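Local atomic coordinates of FYVE, RhoGEF and PH domain-containing protein 5 (Homo sapiens, PDB entry 3MPX), a protein that activates the small GTPase CDC42 by exchanging its bound GDP for GTP, and mediates CDC42 activation in response to VEGF. Residues 176-181 with 224-229. Numbering follows the deposited sequence.
Sequences YQVLLT and LVHIEH
Val178 meets His226, His229 and Val225 at once, and its two methyls divide the work. The CH-pi contact is made by CG2, which lies over a face of the His229 ring, 3.8 Å from the centroid and displaced toward the rim; the two side chains approach from opposite directions. His229 reaches across because its CG stands anti to the backbone N (chi1 -174°). The other methyl, CG1, covers a face of the His226 imidazole on the ND1-CE1 side. Val178 CG1 also packs against Val225 CG1, at 4.2 Å. At the edge of the His226 ring sits the amide of Gln177, its NE2 4.2 Å from His226 NE2 and its plane turned 44° from the ring; the oxygen of that amide, OE1, is hydrogen-bonded to Thr208. His229 NE2 is hydrogen-bonded to Asp182 OD2, which probably limits the ring's rotation while Val178 covers its face. With an alanine in place of this histidine, CG2 of Val178 would probably lose the ring it lies on and Asp182 its hydrogen-bond partner. The segment axes pass 10.2 Å apart at 39°, and side chains make the contacts between them. Helix 162-184, part of the DH helical bundle, also packs against helices 21-59 and 192-214, through Leu179 on Leu30 and Leu180 on Ile204, while helix 218-230 leads from the bundle toward the PH domain; there the His229 carbonyl accepts a bond from Lys280, just ahead of strand 281-288, which pairs with strand 231-232.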
loop_
_atom_site.group_PDB
_atom_site.type_symbol
_atom_site.label_atom_id
_atom_site.label_comp_id
_atom_site.label_asym_id
_atom_site.label_seq_id
_atom_site.Cartn_x
_atom_site.Cartn_y
_atom_site.Cartn_z
ATOM N N TYR A 176 -4.305 -7.038 3.492
ATOM C CA TYR A 176 -4.698 -8.359 4.005
ATOM C C TYR A 176 -3.442 -9.058 4.569
ATOM O O TYR A 176 -3.477 -9.547 5.690
ATOM C CB TYR A 176 -5.313 -9.229 2.907
ATOM C CG TYR A 176 -6.667 -8.813 2.369
ATOM C CD1 TYR A 176 -7.633 -8.257 3.206
ATOM C CD2 TYR A 176 -7.034 -9.103 1.059
ATOM C CE1 TYR A 176 -8.896 -7.916 2.726
ATOM C CE2 TYR A 176 -8.295 -8.769 0.569
ATOM C CZ TYR A 176 -9.214 -8.155 1.399
ATOM O OH TYR A 176 -10.442 -7.810 0.899
ATOM N N GLN A 177 -2.315 -9.017 3.822
ATOM C CA GLN A 177 -1.011 -9.538 4.228
ATOM C C GLN A 177 -0.576 -8.985 5.575
ATOM O O GLN A 177 -0.310 -9.776 6.470
ATOM C CB GLN A 177 0.036 -9.218 3.169
ATOM C CG GLN A 177 -0.013 -10.188 1.993
ATOM C CD GLN A 177 1.013 -9.929 0.912
ATOM O OE1 GLN A 177 1.371 -10.844 0.164
ATOM N NE2 GLN A 177 1.495 -8.683 0.770
ATOM N N VAL A 178 -0.584 -7.650 5.764
ATOM C CA VAL A 178 -0.169 -7.067 7.053
ATOM C C VAL A 178 -1.175 -7.403 8.179
ATOM O O VAL A 178 -0.743 -7.793 9.262
ATOM C CB VAL A 178 0.218 -5.549 7.041
ATOM C CG1 VAL A 178 1.211 -5.229 5.941
ATOM C CG2 VAL A 178 -0.992 -4.630 6.950
ATOM N N LEU A 179 -2.490 -7.285 7.914
ATOM C CA LEU A 179 -3.526 -7.582 8.902
ATOM C C LEU A 179 -3.509 -9.051 9.301
ATOM O O LEU A 179 -3.552 -9.350 10.501
ATOM C CB LEU A 179 -4.929 -7.208 8.380
ATOM C CG LEU A 179 -5.368 -5.764 8.568
ATOM C CD1 LEU A 179 -6.116 -5.269 7.362
ATOM C CD2 LEU A 179 -6.262 -5.629 9.772
ATOM N N LEU A 180 -3.422 -9.959 8.303
ATOM C CA LEU A 180 -3.474 -11.396 8.518
ATOM C C LEU A 180 -2.255 -11.919 9.243
ATOM O O LEU A 180 -2.367 -12.878 10.028
ATOM C CB LEU A 180 -3.750 -12.144 7.213
ATOM C CG LEU A 180 -5.224 -12.038 6.743
ATOM C CD1 LEU A 180 -5.359 -12.380 5.307
ATOM C CD2 LEU A 180 -6.151 -12.925 7.576
ATOM N N THR A 181 -1.109 -11.227 9.071
ATOM C CA THR A 181 0.123 -11.530 9.806
ATOM C C THR A 181 -0.037 -11.060 11.267
ATOM O O THR A 181 0.419 -11.758 12.163
ATOM C CB THR A 181 1.321 -10.957 9.078
ATOM O OG1 THR A 181 1.368 -11.601 7.802
ATOM C CG2 THR A 181 2.625 -11.164 9.839
ATOM N N LEU A 224 5.459 0.872 1.027
ATOM C CA LEU A 224 4.655 1.895 1.693
ATOM C C LEU A 224 3.526 1.303 2.532
ATOM O O LEU A 224 3.214 1.878 3.589
ATOM C CB LEU A 224 4.130 2.956 0.710
ATOM C CG LEU A 224 5.168 3.640 -0.256
ATOM C CD1 LEU A 224 4.533 4.808 -1.011
ATOM C CD2 LEU A 224 6.471 4.080 0.457
ATOM N N VAL A 225 2.953 0.136 2.124
ATOM C CA VAL A 225 1.888 -0.483 2.929
ATOM C C VAL A 225 2.502 -1.070 4.224
ATOM O O VAL A 225 1.956 -0.851 5.323
ATOM C CB VAL A 225 0.989 -1.485 2.160
ATOM C CG1 VAL A 225 0.101 -2.280 3.117
ATOM C CG2 VAL A 225 0.120 -0.769 1.121
ATOM N N HIS A 226 3.672 -1.741 4.102
ATOM C CA HIS A 226 4.351 -2.317 5.260
ATOM C C HIS A 226 4.937 -1.235 6.196
ATOM O O HIS A 226 4.861 -1.411 7.424
ATOM C CB HIS A 226 5.397 -3.326 4.819
ATOM C CG HIS A 226 4.792 -4.594 4.313
ATOM N ND1 HIS A 226 4.396 -5.600 5.180
ATOM C CD2 HIS A 226 4.519 -4.980 3.043
ATOM C CE1 HIS A 226 3.896 -6.562 4.411
ATOM N NE2 HIS A 226 3.951 -6.235 3.119
ATOM N N ILE A 227 5.447 -0.104 5.624
ATOM C CA ILE A 227 6.019 1.025 6.386
ATOM C C ILE A 227 4.918 1.784 7.121
ATOM O O ILE A 227 5.134 2.172 8.266
ATOM C CB ILE A 227 6.934 1.960 5.527
ATOM C CG1 ILE A 227 8.224 1.229 5.127
ATOM C CG2 ILE A 227 7.282 3.298 6.225
ATOM C CD1 ILE A 227 8.760 1.731 3.980
ATOM N N GLU A 228 3.736 1.975 6.501
ATOM C CA GLU A 228 2.629 2.649 7.184
ATOM C C GLU A 228 2.251 1.838 8.425
ATOM O O GLU A 228 2.312 2.364 9.522
ATOM C CB GLU A 228 1.422 2.854 6.244
ATOM N N HIS A 229 1.989 0.537 8.252
ATOM C CA HIS A 229 1.585 -0.423 9.283
ATOM C C HIS A 229 2.614 -0.557 10.432
ATOM O O HIS A 229 2.215 -0.839 11.574
ATOM C CB HIS A 229 1.299 -1.798 8.638
ATOM C CG HIS A 229 0.741 -2.800 9.598
ATOM N ND1 HIS A 229 -0.617 -2.817 9.925
ATOM C CD2 HIS A 229 1.374 -3.764 10.314
ATOM C CE1 HIS A 229 -0.761 -3.789 10.821
ATOM N NE2 HIS A 229 0.404 -4.396 11.080
#